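Local coordinates for galactose mutarotase related enzyme (PDB 3Q1N), which probably binds carbohydrate and acts as an isomerase of the aldose 1-epimerase (galactose mutarotase) family, at residues A[14-26]-A[34-48]. Residues are numbered along the deposited sequence; the frame is centred on the assembly and turned at random.
Sequences IAERGAELQSLVN and VWTGDKTFWNRHAPI. With EDO (1,2-ethanediol), chain K.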
ATOM      1  N   ILE A  14      -7.566  -1.665 -14.222  1.00 15.70           N
ATOM      2  CA  ILE A  14      -7.069  -2.599 -13.212  0.50 15.99           C
ATOM      3  C   ILE A  14      -6.678  -3.892 -13.902  1.00 16.02           C
ATOM      4  O   ILE A  14      -7.468  -4.476 -14.653  1.00 17.05           O
ATOM      5  CB  ILE A  14      -8.104  -2.947 -12.095  0.50 15.41           C
ATOM      6  CG1 ILE A  14      -8.710  -1.688 -11.455  0.50 15.89           C
ATOM      7  CG2 ILE A  14      -7.463  -3.824 -11.021  0.50 14.74           C
ATOM      8  CD1 ILE A  14     -10.112  -1.376 -11.978  0.50 14.16           C
ATOM      9  N   ALA A  15      -5.465  -4.344 -13.638  1.00 15.81           N
ATOM     10  CA  ALA A  15      -4.951  -5.590 -14.217  1.00 15.94           C
ATOM     11  C   ALA A  15      -5.433  -6.788 -13.431  1.00 16.27           C
ATOM     12  O   ALA A  15      -5.423  -6.784 -12.182  1.00 15.83           O
ATOM     13  CB  ALA A  15      -3.437  -5.572 -14.239  1.00 15.57           C
ATOM     14  N   GLU A  16      -5.856  -7.823 -14.153  1.00 16.64           N
ATOM     15  CA  GLU A  16      -6.221  -9.070 -13.519  1.00 16.90           C
ATOM     16  C   GLU A  16      -5.035  -9.622 -12.764  1.00 15.60           C
ATOM     17  O   GLU A  16      -5.181 -10.155 -11.669  1.00 14.58           O
ATOM     18  CB  GLU A  16      -6.691 -10.069 -14.583  1.00 17.28           C
ATOM     19  CG  GLU A  16      -8.063  -9.661 -15.155  1.00 21.27           C
ATOM     20  CD  GLU A  16      -8.495 -10.429 -16.407  1.00 27.16           C
ATOM     21  OE1 GLU A  16      -7.696 -11.189 -16.974  1.00 30.81           O
ATOM     22  OE2 GLU A  16      -9.654 -10.230 -16.848  1.00 31.71           O
ATOM     23  N   ARG A  17      -3.839  -9.428 -13.300  1.00 15.68           N
ATOM     24  CA  ARG A  17      -2.622  -9.817 -12.584  1.00 15.32           C
ATOM     25  C   ARG A  17      -2.424  -8.945 -11.338  1.00 15.40           C
ATOM     26  O   ARG A  17      -2.290  -7.732 -11.443  1.00 15.25           O
ATOM     27  CB  ARG A  17      -1.384  -9.763 -13.508  1.00 16.40           C
ATOM     28  CG  ARG A  17      -0.057 -10.007 -12.753  1.00 16.15           C
ATOM     29  CD  ARG A  17       0.035 -11.403 -12.157  1.00 17.24           C
ATOM     30  NE  ARG A  17      -0.088 -12.469 -13.125  1.00 17.98           N
ATOM     31  CZ  ARG A  17       0.940 -13.036 -13.763  1.00 19.36           C
ATOM     32  NH1 ARG A  17       2.177 -12.619 -13.520  1.00 19.00           N
ATOM     33  NH2 ARG A  17       0.732 -14.012 -14.652  1.00 20.85           N
ATOM     34  N   GLY A  18      -2.516  -9.575 -10.168  1.00 14.70           N
ATOM     35  CA  GLY A  18      -2.398  -8.887  -8.878  1.00 14.53           C
ATOM     36  C   GLY A  18      -3.544  -7.904  -8.560  1.00 14.26           C
ATOM     37  O   GLY A  18      -3.425  -7.142  -7.621  1.00 13.58           O
ATOM     38  N   ALA A  19      -4.657  -7.957  -9.300  1.00 13.99           N
ATOM     39  CA  ALA A  19      -5.743  -6.962  -9.139  1.00 13.81           C
ATOM     40  C   ALA A  19      -5.151  -5.561  -8.994  1.00 13.77           C
ATOM     41  O   ALA A  19      -5.555  -4.748  -8.134  1.00 14.32           O
ATOM     42  CB  ALA A  19      -6.628  -7.296  -7.907  1.00 13.39           C
ATOM     43  N   GLU A  20      -4.191  -5.258  -9.872  1.00 14.77           N
ATOM     44  CA  GLU A  20      -3.343  -4.082  -9.695  1.00 14.83           C
ATOM     45  C   GLU A  20      -3.960  -2.871 -10.369  1.00 14.78           C
ATOM     46  O   GLU A  20      -4.126  -2.860 -11.602  1.00 14.17           O
ATOM     47  CB  GLU A  20      -1.971  -4.260 -10.301  1.00 15.13           C
ATOM     48  CG  GLU A  20      -1.088  -3.037  -9.922  1.00 16.03           C
ATOM     49  CD  GLU A  20       0.232  -2.944 -10.651  1.00 17.84           C
ATOM     50  OE1 GLU A  20       0.480  -3.716 -11.593  1.00 17.82           O
ATOM     51  OE2 GLU A  20       1.059  -2.078 -10.224  1.00 16.12           O
ATOM     52  N   LEU A  21      -4.316  -1.861  -9.597  1.00 14.06           N
ATOM     53  CA  LEU A  21      -4.719  -0.591 -10.205  1.00 14.99           C
ATOM     54  C   LEU A  21      -3.554  -0.033 -11.015  1.00 15.00           C
ATOM     55  O   LEU A  21      -2.442   0.105 -10.493  1.00 15.50           O
ATOM     56  CB  LEU A  21      -5.058   0.392  -9.112  1.00 14.05           C
ATOM     57  CG  LEU A  21      -5.486   1.796  -9.519  1.00 15.22           C
ATOM     58  CD1 LEU A  21      -6.830   1.822 -10.202  1.00 15.85           C
ATOM     59  CD2 LEU A  21      -5.515   2.714  -8.251  1.00 12.69           C
ATOM     60  N   GLN A  22      -3.792   0.286 -12.275  1.00 15.88           N
ATOM     61  CA  GLN A  22      -2.697   0.789 -13.117  1.00 16.44           C
ATOM     62  C   GLN A  22      -2.927   2.198 -13.636  1.00 16.87           C
ATOM     63  O   GLN A  22      -1.971   2.861 -14.031  1.00 17.73           O
ATOM     64  CB  GLN A  22      -2.447  -0.175 -14.278  1.00 17.77           C
ATOM     65  CG  GLN A  22      -1.972  -1.561 -13.753  1.00 19.21           C
ATOM     66  CD  GLN A  22      -1.490  -2.462 -14.834  1.00 23.42           C
ATOM     67  OE1 GLN A  22      -2.024  -2.449 -15.928  1.00 27.09           O
ATOM     68  NE2 GLN A  22      -0.531  -3.319 -14.510  1.00 26.33           N
ATOM     69  N   SER A  23      -4.170   2.642 -13.640  1.00 16.14           N
ATOM     70  CA  SER A  23      -4.532   3.948 -14.176  0.50 16.91           C
ATOM     71  C   SER A  23      -5.783   4.478 -13.484  1.00 16.80           C
ATOM     72  O   SER A  23      -6.711   3.711 -13.157  1.00 17.06           O
ATOM     73  CB  SER A  23      -4.752   3.862 -15.697  0.50 17.00           C
ATOM     74  OG  SER A  23      -5.287   5.070 -16.228  0.50 17.45           O
ATOM     75  N   LEU A  24      -5.809   5.787 -13.273  1.00 16.76           N
ATOM     76  CA  LEU A  24      -6.925   6.460 -12.635  1.00 17.19           C
ATOM     77  C   LEU A  24      -6.941   7.890 -13.144  1.00 16.85           C
ATOM     78  O   LEU A  24      -6.011   8.666 -12.915  1.00 16.30           O
ATOM     79  CB  LEU A  24      -6.730   6.389 -11.115  1.00 18.08           C
ATOM     80  CG  LEU A  24      -7.831   6.752 -10.137  1.00 20.14           C
ATOM     81  CD1 LEU A  24      -9.089   5.880 -10.400  1.00 22.15           C
ATOM     82  CD2 LEU A  24      -7.341   6.566  -8.737  1.00 17.14           C
ATOM     83  N   VAL A  25      -7.973   8.215 -13.892  1.00 17.20           N
ATOM     84  CA  VAL A  25      -7.952   9.374 -14.751  1.00 17.22           C
ATOM     85  C   VAL A  25      -9.127  10.265 -14.443  1.00 17.63           C
ATOM     86  O   VAL A  25     -10.253   9.780 -14.305  1.00 17.80           O
ATOM     87  CB  VAL A  25      -7.993   8.957 -16.257  1.00 17.74           C
ATOM     88  CG1 VAL A  25      -8.288  10.152 -17.214  1.00 18.38           C
ATOM     89  CG2 VAL A  25      -6.709   8.274 -16.653  1.00 17.32           C
ATOM     90  N   ASN A  26      -8.826  11.552 -14.288  1.00 17.68           N
ATOM     91  CA  ASN A  26      -9.844  12.597 -14.239  0.50 17.90           C
ATOM     92  C   ASN A  26     -10.272  12.934 -15.660  1.00 18.89           C
ATOM     93  O   ASN A  26      -9.472  13.492 -16.445  1.00 18.95           O
ATOM     94  CB  ASN A  26      -9.271  13.832 -13.551  0.50 17.56           C
ATOM     95  CG  ASN A  26     -10.332  14.875 -13.245  0.50 17.36           C
ATOM     96  OD1 ASN A  26     -11.300  14.597 -12.516  0.50 14.73           O
ATOM     97  ND2 ASN A  26     -10.134  16.091 -13.762  0.50 15.46           N
ATOM     98  N   VAL A  34      -2.213   8.220 -11.227  1.00 14.91           N
ATOM     99  CA  VAL A  34      -1.358   7.057 -10.904  1.00 15.29           C
ATOM    100  C   VAL A  34      -0.139   6.927 -11.827  1.00 15.91           C
ATOM    101  O   VAL A  34      -0.234   7.105 -13.044  1.00 16.63           O
ATOM    102  CB  VAL A  34      -2.175   5.762 -10.876  1.00 14.54           C
ATOM    103  CG1 VAL A  34      -1.277   4.515 -10.658  1.00 15.15           C
ATOM    104  CG2 VAL A  34      -3.241   5.817  -9.739  1.00 17.31           C
ATOM    105  N   TRP A  35       1.016   6.682 -11.222  1.00 16.39           N
ATOM    106  CA  TRP A  35       2.277   6.477 -11.932  1.00 17.09           C
ATOM    107  C   TRP A  35       2.098   5.478 -13.080  1.00 18.40           C
ATOM    108  O   TRP A  35       1.465   4.435 -12.932  1.00 16.70           O
ATOM    109  CB  TRP A  35       3.351   5.984 -10.957  1.00 17.72           C
ATOM    110  CG  TRP A  35       4.667   5.673 -11.573  1.00 17.43           C
ATOM    111  CD1 TRP A  35       5.325   4.462 -11.560  1.00 16.60           C
ATOM    112  CD2 TRP A  35       5.502   6.573 -12.305  1.00 17.31           C
ATOM    113  NE1 TRP A  35       6.514   4.572 -12.218  1.00 18.16           N
ATOM    114  CE2 TRP A  35       6.644   5.853 -12.705  1.00 17.75           C
ATOM    115  CE3 TRP A  35       5.394   7.906 -12.653  1.00 18.79           C
ATOM    116  CZ2 TRP A  35       7.682   6.443 -13.420  1.00 20.19           C
ATOM    117  CZ3 TRP A  35       6.431   8.500 -13.377  1.00 20.49           C
ATOM    118  CH2 TRP A  35       7.554   7.765 -13.751  1.00 20.66           C
ATOM    119  N   THR A  36       2.660   5.857 -14.229  1.00 20.46           N
ATOM    120  CA  THR A  36       2.545   5.101 -15.476  1.00 22.31           C
ATOM    121  C   THR A  36       3.486   3.907 -15.602  1.00 23.20           C
ATOM    122  O   THR A  36       3.408   3.190 -16.583  1.00 22.67           O
ATOM    123  CB  THR A  36       2.834   6.000 -16.662  1.00 23.61           C
ATOM    124  OG1 THR A  36       4.116   6.598 -16.446  1.00 26.74           O
ATOM    125  CG2 THR A  36       1.760   7.074 -16.809  1.00 25.96           C
ATOM    126  N   GLY A  37       4.333   3.658 -14.613  1.00 23.98           N
ATOM    127  CA  GLY A  37       5.231   2.509 -14.645  1.00 25.42           C
ATOM    128  C   GLY A  37       6.420   2.617 -15.600  1.00 26.91           C
ATOM    129  O   GLY A  37       6.945   1.600 -16.041  1.00 27.56           O
ATOM    130  N   ASP A  38       6.854   3.836 -15.897  1.00 28.40           N
ATOM    131  CA  ASP A  38       8.111   4.086 -16.621  1.00 29.62           C
ATOM    132  C   ASP A  38       9.290   3.482 -15.845  1.00 29.64           C
ATOM    133  O   ASP A  38       9.653   3.983 -14.760  1.00 28.66           O
ATOM    134  CB  ASP A  38       8.292   5.596 -16.796  1.00 30.49           C
ATOM    135  CG  ASP A  38       9.596   5.976 -17.526  1.00 33.15           C
ATOM    136  OD1 ASP A  38      10.404   5.091 -17.851  1.00 34.39           O
ATOM    137  OD2 ASP A  38       9.809   7.192 -17.754  1.00 38.24           O
ATOM    138  N   LYS A  39       9.886   2.427 -16.423  1.00 30.07           N
ATOM    139  CA  LYS A  39      10.997   1.673 -15.814  1.00 31.41           C
ATOM    140  C   LYS A  39      12.289   2.485 -15.549  1.00 31.31           C
ATOM    141  O   LYS A  39      13.183   2.020 -14.848  1.00 31.63           O
ATOM    142  CB  LYS A  39      11.375   0.449 -16.677  1.00 32.08           C
ATOM    143  CG  LYS A  39      12.096   0.819 -17.967  1.00 35.26           C
ATOM    144  CD  LYS A  39      12.302  -0.380 -18.906  1.00 39.18           C
ATOM    145  CE  LYS A  39      12.924   0.060 -20.243  1.00 41.43           C
ATOM    146  NZ  LYS A  39      12.816  -1.034 -21.264  1.00 43.61           N
ATOM    147  N   THR A  40      12.367   3.684 -16.101  1.00 31.42           N
ATOM    148  CA  THR A  40      13.415   4.633 -15.732  1.00 31.36           C
ATOM    149  C   THR A  40      13.463   4.815 -14.205  1.00 29.93           C
ATOM    150  O   THR A  40      14.546   4.855 -13.617  1.00 29.93           O
ATOM    151  CB  THR A  40      13.181   5.969 -16.447  1.00 32.18           C
ATOM    152  OG1 THR A  40      13.006   5.725 -17.855  1.00 34.32           O
ATOM    153  CG2 THR A  40      14.367   6.957 -16.204  1.00 33.05           C
ATOM    154  N   PHE A  41      12.282   4.830 -13.567  1.00 27.41           N
ATOM    155  CA  PHE A  41      12.163   5.052 -12.119  1.00 26.03           C
ATOM    156  C   PHE A  41      11.543   3.889 -11.354  1.00 24.70           C
ATOM    157  O   PHE A  41      12.027   3.525 -10.291  1.00 24.73           O
ATOM    158  CB  PHE A  41      11.335   6.314 -11.876  1.00 25.52           C
ATOM    159  CG  PHE A  41      11.935   7.538 -12.499  1.00 26.21           C
ATOM    160  CD1 PHE A  41      13.018   8.154 -11.895  1.00 25.94           C
ATOM    161  CD2 PHE A  41      11.418   8.079 -13.666  1.00 24.53           C
ATOM    162  CE1 PHE A  41      13.607   9.298 -12.477  1.00 28.05           C
ATOM    163  CE2 PHE A  41      11.997   9.217 -14.255  1.00 28.04           C
ATOM    164  CZ  PHE A  41      13.082   9.826 -13.652  1.00 26.94           C
ATOM    165  N   TRP A  42      10.453   3.331 -11.876  1.00 23.36           N
ATOM    166  CA  TRP A  42       9.783   2.217 -11.204  1.00 22.10           C
ATOM    167  C   TRP A  42       8.795   1.569 -12.151  1.00 21.33           C
ATOM    168  O   TRP A  42       7.956   2.240 -12.717  1.00 20.80           O
ATOM    169  CB  TRP A  42       9.049   2.708  -9.929  1.00 21.86           C
ATOM    170  CG  TRP A  42       8.575   1.632  -9.047  1.00 19.95           C
ATOM    171  CD1 TRP A  42       9.297   0.547  -8.615  1.00 21.42           C
ATOM    172  CD2 TRP A  42       7.269   1.515  -8.428  1.00 17.71           C
ATOM    173  NE1 TRP A  42       8.515  -0.239  -7.810  1.00 19.72           N
ATOM    174  CE2 TRP A  42       7.275   0.342  -7.670  1.00 17.47           C
ATOM    175  CE3 TRP A  42       6.098   2.279  -8.473  1.00 17.94           C
ATOM    176  CZ2 TRP A  42       6.147  -0.088  -6.939  1.00 17.80           C
ATOM    177  CZ3 TRP A  42       4.975   1.839  -7.746  1.00 15.92           C
ATOM    178  CH2 TRP A  42       5.017   0.684  -7.002  1.00 18.20           C
ATOM    179  N   ASN A  43       8.895   0.269 -12.341  1.00 20.57           N
ATOM    180  CA  ASN A  43       8.116  -0.374 -13.363  1.00 20.80           C
ATOM    181  C   ASN A  43       6.757  -0.911 -12.922  1.00 20.27           C
ATOM    182  O   ASN A  43       6.175  -1.717 -13.638  1.00 21.36           O
ATOM    183  CB  ASN A  43       8.925  -1.487 -14.031  1.00 21.50           C
ATOM    184  CG  ASN A  43       9.352  -2.558 -13.091  1.00 23.65           C
ATOM    185  OD1 ASN A  43       8.992  -2.585 -11.904  1.00 25.75           O
ATOM    186  ND2 ASN A  43      10.192  -3.469 -13.606  1.00 27.16           N
ATOM    187  N   ARG A  44       6.270  -0.489 -11.745  1.00 18.75           N
ATOM    188  CA  ARG A  44       4.942  -0.888 -11.287  1.00 17.85           C
ATOM    189  C   ARG A  44       4.057   0.343 -11.075  1.00 16.96           C
ATOM    190  O   ARG A  44       4.489   1.473 -11.373  1.00 17.17           O
ATOM    191  CB  ARG A  44       5.068  -1.713 -10.040  1.00 17.84           C
ATOM    192  CG  ARG A  44       5.912  -2.948 -10.313  1.00 20.49           C
ATOM    193  CD  ARG A  44       6.236  -3.682  -9.084  1.00 23.11           C
ATOM    194  NE  ARG A  44       7.185  -4.771  -9.360  1.00 23.66           N
ATOM    195  CZ  ARG A  44       6.855  -6.017  -9.724  1.00 28.86           C
ATOM    196  NH1 ARG A  44       5.591  -6.420  -9.866  1.00 28.93           N
ATOM    197  NH2 ARG A  44       7.828  -6.907  -9.925  1.00 29.82           N
ATOM    198  N   HIS A  45       2.820   0.128 -10.619  1.00 15.34           N
ATOM    199  CA  HIS A  45       1.874   1.253 -10.503  1.00 15.38           C
ATOM    200  C   HIS A  45       1.305   1.342  -9.068  1.00 15.13           C
ATOM    201  O   HIS A  45       1.423   2.361  -8.402  1.00 13.99           O
ATOM    202  CB  HIS A  45       0.701   1.107 -11.519  1.00 15.51           C
ATOM    203  CG  HIS A  45       1.117   0.771 -12.914  1.00 16.76           C
ATOM    204  ND1 HIS A  45       1.200   1.724 -13.911  1.00 18.13           N
ATOM    205  CD2 HIS A  45       1.487  -0.407 -13.479  1.00 17.26           C
ATOM    206  CE1 HIS A  45       1.584   1.138 -15.044  1.00 21.18           C
ATOM    207  NE2 HIS A  45       1.750  -0.155 -14.813  1.00 19.86           N
ATOM    208  N   ALA A  46       0.667   0.265  -8.624  1.00 14.19           N
ATOM    209  CA  ALA A  46      -0.018   0.244  -7.313  1.00 14.13           C
ATOM    210  C   ALA A  46      -0.268  -1.186  -6.814  1.00 14.36           C
ATOM    211  O   ALA A  46      -1.444  -1.621  -6.681  1.00 14.12           O
ATOM    212  CB  ALA A  46      -1.375   1.070  -7.406  1.00 13.76           C
ATOM    213  N   PRO A  47       0.817  -1.931  -6.560  1.00 14.81           N
ATOM    214  CA  PRO A  47       0.604  -3.318  -6.158  1.00 14.81           C
ATOM    215  C   PRO A  47      -0.112  -3.549  -4.828  1.00 14.98           C
ATOM    216  O   PRO A  47      -0.040  -2.721  -3.878  1.00 14.47           O
ATOM    217  CB  PRO A  47       2.015  -3.905  -6.037  1.00 15.80           C
ATOM    218  CG  PRO A  47       2.937  -2.900  -6.627  1.00 15.78           C
ATOM    219  CD  PRO A  47       2.241  -1.581  -6.690  1.00 14.47           C
ATOM    220  N   ILE A  48      -0.758  -4.722  -4.774  1.00 13.91           N
ATOM    221  CA  ILE A  48      -1.271  -5.257  -3.531  0.75 14.26           C
ATOM    222  C   ILE A  48      -0.172  -6.065  -2.865  1.00 14.76           C
ATOM    223  O   ILE A  48       0.551  -6.827  -3.550  1.00 15.66           O
ATOM    224  CB  ILE A  48      -2.533  -6.136  -3.772  0.75 13.64           C
ATOM    225  CG1 ILE A  48      -3.671  -5.257  -4.286  0.75 12.78           C
ATOM    226  CG2 ILE A  48      -2.946  -6.854  -2.435  0.75 13.40           C
ATOM    227  CD1 ILE A  48      -4.947  -6.039  -4.748  0.75 12.99           C
TER
HETATM  228  C1  EDO K 303      10.225  -0.635  -4.494  1.00 45.07           C
HETATM  229  O1  EDO K 303      11.165  -1.607  -4.043  1.00 45.88           O
HETATM  230  C2  EDO K 303       8.882  -1.316  -4.691  1.00 44.55           C
HETATM  231  O2  EDO K 303       8.998  -2.326  -5.712  1.00 43.87           O
HETATM  232  O   HOH W   1      -0.833  -6.137  -7.272  1.00 15.90           O
HETATM  233  O   HOH W   2      -4.052  -2.375  -6.732  1.00 19.36           O
HETATM  234  O   HOH W   3      -0.952   5.166 -14.947  1.00 21.12           O
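V34 lays CG2 against L24 CB (3.8 Å) and, at slightly longer range, against L21 CD2, while L21 CB packs on A46 CB. Farther along, I48 CD1 meets CB of A19, the last residue of the type II turn E16–A19 between strands 10-15 and 20-26. These contacts seat the loop, and the start of strand 48-49, on strand 20-26 and the turn before it, within the β-sandwich typical of the galactose mutarotase family. Next outward, the H45 ring lies with one face under Q22, whose CB stands 4.0 Å from the ring centroid, almost on its normal, in a CH-π contact. H45 ND1 donates to W35 O (2.9 Å), which fixes the ring's rotation. At the polar edge the extended side chain of E20 (chi1 -173°) crosses that of H45 at about a right angle. Its OE2 accepts from A46 N (2.9 Å, 166°) through the anti lone pair and from H45 N nearly along the C–O axis, while Q22 NE2 reaches OE1 from above the carboxylate plane. Water bridges G18 O to I48 N, and another joins A19 O and L21 N to A46 O. Carboxylate and waters thus tie loop to strand without direct backbone-to-backbone hydrogen bonds; the two N–H donors would probably favour ionised E20.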